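Local coordinates for protein aminotransferase (Bacillus subtilis, PDB 6L1O) that acts as a pyridoxal-phosphate-dependent aminotransferase encoded in the operon for biosynthesis of the dipeptide antibiotic bacilysin, at residues S236-M248 with M272-L284. Sequence-based numbering, arbitrary orientation.
Sequences SFSKTFNMAGWRM and MFGGLQQAASAAL. With PLP (pyridoxal-5'-phosphate), chain E.
Phe237 and Ala280 have CA atoms 7.7 Å apart where the loop-rich segment 236-248 folds back on itself against helix 274-285; Trp246 faces Leu276 near the start of that helix, and Phe241 faces Ala283 near its end. The joint is apolar. CB of Ala283 sits almost exactly on the normal of the Phe241 ring, 3.7 Å from its centroid, a CH-pi contact; CG2 of Thr240 covers the opposite face, so the ring is clamped between two methyl groups. Phe237 points the far end of its ring at the helix: CZ meets CB of Ala280 at 3.6 Å, CB of Ala283 lies at the ring edge, and the Leu284 side chain crosses at about a right angle. SD of Met248 settles over the first helical turn, 3.4 Å from the carbonyl O of Leu276, and lies near CB of both Leu276 and Ala280. The chain of Met248 is extended to SD and then bends (chi3 -71°), which keeps CE against Leu276 O, while its CG touches Met272 CE.

The other side of segment 236-248 supplies much of the phosphate grip of this class I aminotransferase; PLP is also bonded to Gly103 N, Lys104 N and Tyr66 OH of the second subunit. Lys239 of the PLP pocket is consistent with the family's Schiff-base lysine. Ser236 OG and Ser238 OG donate to PLP O2P and O3P, and Ser236 OG also caps the short helix by accepting from Ser238 N. Arg247 grips two phosphate oxygens nearly straight on, NH1 to O3P and NH2 to O1P, both at 2.9 Å. NH1 also donates to Ala244 O in the guanidinium plane, which steadies the group's rotation.

Trp246 CE3 meets Leu276 CD2 and CZ3 meets Ala279 CB, each at 3.6 Å, with Met243 CE over one indole face. The indole also stacks on Phe273 of the second subunit.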
ATOM      1  N   SER B 236     -13.370   1.017  -6.987  1.00 12.43           N
ATOM      2  CA  SER B 236     -12.165   0.346  -7.538  1.00 13.11           C
ATOM      3  C   SER B 236     -12.046   0.431  -9.074  1.00 13.12           C
ATOM      4  O   SER B 236     -13.035   0.366  -9.800  1.00 12.54           O
ATOM      5  CB  SER B 236     -12.162  -1.117  -7.106  1.00 13.69           C
ATOM      6  OG  SER B 236     -11.015  -1.791  -7.634  1.00 15.44           O
ATOM      7  N   PHE B 237     -10.815   0.492  -9.572  1.00 13.06           N
ATOM      8  CA  PHE B 237     -10.585   0.410 -10.993  1.00 13.65           C
ATOM      9  C   PHE B 237     -10.639  -1.047 -11.479  1.00 13.72           C
ATOM     10  O   PHE B 237     -10.743  -1.276 -12.655  1.00 14.51           O
ATOM     11  CB  PHE B 237      -9.240   1.076 -11.354  1.00 14.53           C
ATOM     12  CG  PHE B 237      -9.291   2.589 -11.328  1.00 14.46           C
ATOM     13  CD1 PHE B 237      -9.505   3.334 -12.457  1.00 14.34           C
ATOM     14  CD2 PHE B 237      -9.146   3.243 -10.114  1.00 14.62           C
ATOM     15  CE1 PHE B 237      -9.618   4.736 -12.390  1.00 15.63           C
ATOM     16  CE2 PHE B 237      -9.210   4.623 -10.033  1.00 15.30           C
ATOM     17  CZ  PHE B 237      -9.491   5.374 -11.161  1.00 15.50           C
ATOM     18  N   SER B 238     -10.606  -2.008 -10.551  1.00 13.52           N
ATOM     19  CA  SER B 238     -10.313  -3.393 -10.869  1.00 13.61           C
ATOM     20  C   SER B 238     -11.328  -4.026 -11.775  1.00 15.82           C
ATOM     21  O   SER B 238     -10.979  -4.534 -12.833  1.00 14.82           O
ATOM     22  CB  SER B 238     -10.134  -4.248  -9.590  1.00 13.99           C
ATOM     23  OG  SER B 238      -9.033  -3.764  -8.830  1.00 13.59           O
ATOM     24  N   LYS B 239     -12.608  -3.887 -11.417  1.00 13.92           N
ATOM     25  CA  LYS B 239     -13.663  -4.536 -12.188  1.00 14.80           C
ATOM     26  C   LYS B 239     -14.148  -3.668 -13.333  1.00 15.33           C
ATOM     27  O   LYS B 239     -14.416  -4.147 -14.391  1.00 14.65           O
ATOM     28  CB  LYS B 239     -14.831  -4.913 -11.270  1.00 16.64           C
ATOM     29  CG  LYS B 239     -14.441  -5.774 -10.059  1.00 18.69           C
ATOM     30  CD  LYS B 239     -13.415  -6.846 -10.417  1.00 21.33           C
ATOM     31  CE  LYS B 239     -13.042  -7.716  -9.276  1.00 22.06           C
ATOM     32  NZ  LYS B 239     -13.272  -7.084  -7.968  1.00 28.33           N
ATOM     33  N   THR B 240     -14.302  -2.371 -13.099  1.00 14.58           N
ATOM     34  CA  THR B 240     -14.861  -1.496 -14.095  1.00 16.17           C
ATOM     35  C   THR B 240     -14.025  -1.457 -15.357  1.00 15.35           C
ATOM     36  O   THR B 240     -14.548  -1.468 -16.456  1.00 14.55           O
ATOM     37  CB  THR B 240     -15.014  -0.055 -13.551  1.00 15.86           C
ATOM     38  OG1 THR B 240     -15.941  -0.078 -12.453  1.00 15.38           O
ATOM     39  CG2 THR B 240     -15.563   0.859 -14.631  1.00 16.94           C
ATOM     40  N   PHE B 241     -12.725  -1.468 -15.190  1.00 14.84           N
ATOM     41  CA  PHE B 241     -11.812  -1.211 -16.296  1.00 14.17           C
ATOM     42  C   PHE B 241     -10.885  -2.335 -16.617  1.00 13.64           C
ATOM     43  O   PHE B 241      -9.903  -2.158 -17.374  1.00 14.67           O
ATOM     44  CB  PHE B 241     -10.999   0.056 -15.981  1.00 13.11           C
ATOM     45  CG  PHE B 241     -11.840   1.287 -15.850  1.00 13.24           C
ATOM     46  CD1 PHE B 241     -12.457   1.840 -16.950  1.00 14.40           C
ATOM     47  CD2 PHE B 241     -12.003   1.905 -14.602  1.00 13.20           C
ATOM     48  CE1 PHE B 241     -13.251   2.979 -16.820  1.00 14.98           C
ATOM     49  CE2 PHE B 241     -12.724   3.068 -14.487  1.00 12.83           C
ATOM     50  CZ  PHE B 241     -13.361   3.594 -15.611  1.00 14.33           C
ATOM     51  N   ASN B 242     -11.157  -3.536 -16.078  1.00 15.53           N
ATOM     52  CA  ASN B 242     -10.207  -4.654 -16.199  1.00 14.86           C
ATOM     53  C   ASN B 242      -8.794  -4.197 -15.768  1.00 16.95           C
ATOM     54  O   ASN B 242      -7.770  -4.377 -16.497  1.00 14.49           O
ATOM     55  CB  ASN B 242     -10.166  -5.163 -17.649  1.00 14.73           C
ATOM     56  CG  ASN B 242     -11.457  -5.706 -18.147  1.00 15.09           C
ATOM     57  OD1 ASN B 242     -12.261  -6.197 -17.398  1.00 14.92           O
ATOM     58  ND2 ASN B 242     -11.673  -5.613 -19.464  1.00 16.26           N
ATOM     59  N   MET B 243      -8.726  -3.547 -14.608  1.00 15.55           N
ATOM     60  CA  MET B 243      -7.454  -3.049 -14.069  1.00 14.07           C
ATOM     61  C   MET B 243      -7.096  -3.677 -12.731  1.00 14.62           C
ATOM     62  O   MET B 243      -6.373  -3.055 -11.896  1.00 14.22           O
ATOM     63  CB  MET B 243      -7.520  -1.518 -13.957  1.00 14.59           C
ATOM     64  CG  MET B 243      -7.461  -0.818 -15.292  1.00 14.58           C
ATOM     65  SD  MET B 243      -7.737   0.948 -15.222  1.00 16.71           S
ATOM     66  CE  MET B 243      -6.067   1.441 -14.755  1.00 20.84           C
ATOM     67  N   ALA B 244      -7.503  -4.936 -12.521  1.00 13.34           N
ATOM     68  CA  ALA B 244      -7.304  -5.607 -11.244  1.00 14.47           C
ATOM     69  C   ALA B 244      -5.870  -5.636 -10.817  1.00 14.71           C
ATOM     70  O   ALA B 244      -5.564  -5.435  -9.621  1.00 14.85           O
ATOM     71  CB  ALA B 244      -7.930  -7.002 -11.251  1.00 14.75           C
ATOM     72  N   GLY B 245      -4.959  -5.822 -11.788  1.00 13.55           N
ATOM     73  CA  GLY B 245      -3.560  -5.937 -11.519  1.00 13.33           C
ATOM     74  C   GLY B 245      -2.870  -4.585 -11.250  1.00 12.49           C
ATOM     75  O   GLY B 245      -1.796  -4.543 -10.691  1.00 11.54           O
ATOM     76  N   TRP B 246      -3.515  -3.514 -11.680  1.00 11.66           N
ATOM     77  CA  TRP B 246      -2.969  -2.153 -11.554  1.00 13.06           C
ATOM     78  C   TRP B 246      -2.998  -1.587 -10.131  1.00 12.49           C
ATOM     79  O   TRP B 246      -2.163  -0.720  -9.792  1.00 12.80           O
ATOM     80  CB  TRP B 246      -3.673  -1.207 -12.442  1.00 12.73           C
ATOM     81  CG  TRP B 246      -3.586  -1.526 -13.918  1.00 14.32           C
ATOM     82  CD1 TRP B 246      -3.998  -2.681 -14.566  1.00 14.66           C
ATOM     83  CD2 TRP B 246      -3.116  -0.646 -14.942  1.00 14.87           C
ATOM     84  NE1 TRP B 246      -3.810  -2.539 -15.937  1.00 15.27           N
ATOM     85  CE2 TRP B 246      -3.255  -1.317 -16.182  1.00 15.09           C
ATOM     86  CE3 TRP B 246      -2.580   0.644 -14.933  1.00 17.06           C
ATOM     87  CZ2 TRP B 246      -2.871  -0.737 -17.383  1.00 16.85           C
ATOM     88  CZ3 TRP B 246      -2.236   1.252 -16.166  1.00 17.71           C
ATOM     89  CH2 TRP B 246      -2.354   0.548 -17.349  1.00 16.16           C
ATOM     90  N   ARG B 247      -3.900  -2.097  -9.312  1.00 11.12           N
ATOM     91  CA  ARG B 247      -4.010  -1.748  -7.870  1.00 11.42           C
ATOM     92  C   ARG B 247      -4.355  -0.280  -7.641  1.00 13.63           C
ATOM     93  O   ARG B 247      -3.535   0.483  -7.130  1.00 12.31           O
ATOM     94  CB  ARG B 247      -2.741  -2.130  -7.113  1.00 12.52           C
ATOM     95  CG  ARG B 247      -2.224  -3.560  -7.356  1.00 13.61           C
ATOM     96  CD  ARG B 247      -3.235  -4.627  -7.155  1.00 12.78           C
ATOM     97  NE  ARG B 247      -3.922  -4.520  -5.858  1.00 13.59           N
ATOM     98  CZ  ARG B 247      -5.212  -4.609  -5.692  1.00 14.84           C
ATOM     99  NH1 ARG B 247      -6.019  -4.817  -6.727  1.00 14.84           N
ATOM    100  NH2 ARG B 247      -5.741  -4.479  -4.476  1.00 15.12           N
ATOM    101  N   MET B 248      -5.528   0.143  -8.081  1.00 12.47           N
ATOM    102  CA  MET B 248      -5.964   1.509  -7.879  1.00 13.70           C
ATOM    103  C   MET B 248      -7.413   1.580  -7.439  1.00 14.23           C
ATOM    104  O   MET B 248      -8.258   0.806  -7.921  1.00 14.84           O
ATOM    105  CB  MET B 248      -5.755   2.337  -9.145  1.00 16.71           C
ATOM    106  CG  MET B 248      -4.245   2.686  -9.372  1.00 22.24           C
ATOM    107  SD  MET B 248      -4.029   3.848 -10.699  1.00 29.28           S
ATOM    108  CE  MET B 248      -4.434   2.822 -12.038  1.00 24.99           C
ATOM    109  N   MET B 272       1.301   7.670  -5.239  1.00 21.40           N
ATOM    110  CA  MET B 272       1.556   6.531  -6.078  1.00 20.76           C
ATOM    111  C   MET B 272       2.105   7.007  -7.443  1.00 18.10           C
ATOM    112  O   MET B 272       2.014   8.193  -7.753  1.00 17.28           O
ATOM    113  CB  MET B 272       0.286   5.751  -6.234  1.00 26.10           C
ATOM    114  CG  MET B 272      -0.911   6.525  -6.699  1.00 29.73           C
ATOM    115  SD  MET B 272      -2.242   5.443  -7.329  1.00 39.49           S
ATOM    116  CE  MET B 272      -1.237   4.382  -8.331  1.00 35.26           C
ATOM    117  N   PHE B 273       2.659   6.111  -8.243  1.00 14.73           N
ATOM    118  CA  PHE B 273       3.314   6.474  -9.482  1.00 15.38           C
ATOM    119  C   PHE B 273       2.409   7.311 -10.354  1.00 16.88           C
ATOM    120  O   PHE B 273       1.271   6.946 -10.628  1.00 14.99           O
ATOM    121  CB  PHE B 273       3.826   5.239 -10.222  1.00 17.18           C
ATOM    122  CG  PHE B 273       4.631   5.539 -11.459  1.00 16.91           C
ATOM    123  CD1 PHE B 273       5.786   6.293 -11.379  1.00 17.12           C
ATOM    124  CD2 PHE B 273       4.261   5.033 -12.710  1.00 15.72           C
ATOM    125  CE1 PHE B 273       6.546   6.549 -12.507  1.00 14.73           C
ATOM    126  CE2 PHE B 273       5.038   5.269 -13.824  1.00 16.48           C
ATOM    127  CZ  PHE B 273       6.158   6.062 -13.719  1.00 14.86           C
ATOM    128  N   GLY B 274       2.887   8.492 -10.756  1.00 13.57           N
ATOM    129  CA  GLY B 274       2.038   9.380 -11.547  1.00 14.95           C
ATOM    130  C   GLY B 274       1.673   8.805 -12.914  1.00 14.79           C
ATOM    131  O   GLY B 274       0.692   9.212 -13.499  1.00 14.98           O
ATOM    132  N   GLY B 275       2.460   7.860 -13.411  1.00 15.59           N
ATOM    133  CA  GLY B 275       2.119   7.167 -14.649  1.00 16.01           C
ATOM    134  C   GLY B 275       0.820   6.409 -14.461  1.00 15.91           C
ATOM    135  O   GLY B 275      -0.045   6.432 -15.321  1.00 16.77           O
ATOM    136  N   LEU B 276       0.689   5.754 -13.309  1.00 14.67           N
ATOM    137  CA  LEU B 276      -0.556   5.098 -12.929  1.00 14.62           C
ATOM    138  C   LEU B 276      -1.713   6.077 -12.748  1.00 13.39           C
ATOM    139  O   LEU B 276      -2.820   5.813 -13.139  1.00 14.23           O
ATOM    140  CB  LEU B 276      -0.340   4.274 -11.664  1.00 15.65           C
ATOM    141  CG  LEU B 276       0.517   3.006 -11.791  1.00 16.62           C
ATOM    142  CD1 LEU B 276       0.680   2.422 -10.401  1.00 18.64           C
ATOM    143  CD2 LEU B 276      -0.139   2.001 -12.721  1.00 17.13           C
ATOM    144  N   GLN B 277      -1.451   7.219 -12.126  1.00 13.28           N
ATOM    145  CA  GLN B 277      -2.488   8.219 -11.931  1.00 13.36           C
ATOM    146  C   GLN B 277      -3.027   8.747 -13.243  1.00 13.26           C
ATOM    147  O   GLN B 277      -4.213   8.985 -13.372  1.00 12.09           O
ATOM    148  CB  GLN B 277      -1.988   9.374 -11.036  1.00 12.80           C
ATOM    149  CG  GLN B 277      -1.538   8.886  -9.643  1.00 15.96           C
ATOM    150  CD  GLN B 277      -1.340  10.014  -8.657  1.00 17.24           C
ATOM    151  OE1 GLN B 277      -2.242  10.849  -8.447  1.00 15.42           O
ATOM    152  NE2 GLN B 277      -0.147  10.057  -8.056  1.00 16.77           N
ATOM    153  N   GLN B 278      -2.142   8.974 -14.207  1.00 12.79           N
ATOM    154  CA  GLN B 278      -2.541   9.438 -15.499  1.00 14.82           C
ATOM    155  C   GLN B 278      -3.364   8.364 -16.225  1.00 12.78           C
ATOM    156  O   GLN B 278      -4.326   8.669 -16.869  1.00 14.59           O
ATOM    157  CB  GLN B 278      -1.296   9.803 -16.328  1.00 17.55           C
ATOM    158  CG  GLN B 278      -1.602  10.328 -17.694  1.00 20.37           C
ATOM    159  CD  GLN B 278      -0.493  11.238 -18.269  1.00 27.97           C
ATOM    160  OE1 GLN B 278       0.149  11.980 -17.540  1.00 26.78           O
ATOM    161  NE2 GLN B 278      -0.280  11.167 -19.586  1.00 34.46           N
ATOM    162  N   ALA B 279      -3.007   7.097 -16.070  1.00 13.29           N
ATOM    163  CA  ALA B 279      -3.840   6.027 -16.651  1.00 13.28           C
ATOM    164  C   ALA B 279      -5.209   6.003 -16.010  1.00 12.72           C
ATOM    165  O   ALA B 279      -6.236   5.795 -16.685  1.00 13.83           O
ATOM    166  CB  ALA B 279      -3.135   4.684 -16.496  1.00 13.60           C
ATOM    167  N   ALA B 280      -5.260   6.204 -14.698  1.00 12.89           N
ATOM    168  CA  ALA B 280      -6.527   6.211 -13.981  1.00 13.90           C
ATOM    169  C   ALA B 280      -7.411   7.353 -14.462  1.00 14.88           C
ATOM    170  O   ALA B 280      -8.637   7.209 -14.661  1.00 13.27           O
ATOM    171  CB  ALA B 280      -6.308   6.309 -12.490  1.00 14.68           C
ATOM    172  N   SER B 281      -6.785   8.480 -14.749  1.00 14.74           N
ATOM    173  CA  SER B 281      -7.503   9.619 -15.206  1.00 15.70           C
ATOM    174  C   SER B 281      -8.026   9.398 -16.651  1.00 15.82           C
ATOM    175  O   SER B 281      -9.117   9.837 -16.967  1.00 16.98           O
ATOM    176  CB  SER B 281      -6.604  10.866 -15.127  1.00 18.21           C
ATOM    177  OG  SER B 281      -7.258  11.879 -15.788  1.00 21.33           O
ATOM    178  N   ALA B 282      -7.263   8.680 -17.467  1.00 14.77           N
ATOM    179  CA  ALA B 282      -7.671   8.375 -18.837  1.00 17.31           C
ATOM    180  C   ALA B 282      -8.799   7.334 -18.777  1.00 15.54           C
ATOM    181  O   ALA B 282      -9.682   7.375 -19.575  1.00 14.78           O
ATOM    182  CB  ALA B 282      -6.516   7.870 -19.672  1.00 18.20           C
ATOM    183  N   ALA B 283      -8.783   6.453 -17.763  1.00 13.95           N
ATOM    184  CA  ALA B 283      -9.897   5.519 -17.565  1.00 14.21           C
ATOM    185  C   ALA B 283     -11.199   6.221 -17.276  1.00 15.26           C
ATOM    186  O   ALA B 283     -12.218   5.986 -17.919  1.00 15.33           O
ATOM    187  CB  ALA B 283      -9.568   4.474 -16.509  1.00 14.24           C
ATOM    188  N   LEU B 284     -11.146   7.172 -16.360  1.00 14.91           N
ATOM    189  CA  LEU B 284     -12.312   7.849 -15.913  1.00 13.68           C
ATOM    190  C   LEU B 284     -12.856   8.790 -16.988  1.00 17.39           C
ATOM    191  O   LEU B 284     -14.063   8.989 -17.105  1.00 17.33           O
ATOM    192  CB  LEU B 284     -12.005   8.677 -14.664  1.00 15.67           C
ATOM    193  CG  LEU B 284     -11.562   7.902 -13.424  1.00 16.58           C
ATOM    194  CD1 LEU B 284     -11.211   8.868 -12.286  1.00 18.06           C
ATOM    195  CD2 LEU B 284     -12.624   6.872 -13.048  1.00 15.38           C
TER
HETATM  196  N1  PLP E 401     -15.019  -5.266  -2.971  1.00 19.85           N
HETATM  197  C2  PLP E 401     -15.561  -6.405  -3.438  1.00 19.71           C
HETATM  198  C2A PLP E 401     -16.800  -6.991  -2.827  1.00 19.38           C
HETATM  199  C3  PLP E 401     -14.892  -7.157  -4.475  1.00 20.79           C
HETATM  200  O3  PLP E 401     -15.341  -8.320  -4.961  1.00 20.76           O
HETATM  201  C4  PLP E 401     -13.731  -6.556  -5.025  1.00 26.00           C
HETATM  202  C4A PLP E 401     -12.883  -7.520  -5.816  1.00 34.09           C
HETATM  203  C5  PLP E 401     -13.210  -5.311  -4.477  1.00 24.32           C
HETATM  204  C6  PLP E 401     -13.929  -4.693  -3.465  1.00 22.51           C
HETATM  205  C5A PLP E 401     -12.031  -4.595  -5.065  1.00 22.73           C
HETATM  206  O4P PLP E 401     -10.832  -5.230  -4.982  1.00 20.62           O
HETATM  207  P   PLP E 401      -9.463  -4.423  -5.373  1.00 16.73           P
HETATM  208  O1P PLP E 401      -8.586  -4.587  -4.183  1.00 14.39           O
HETATM  209  O2P PLP E 401      -9.760  -2.994  -5.770  1.00 16.02           O
HETATM  210  O3P PLP E 401      -8.943  -5.164  -6.573  1.00 16.38           O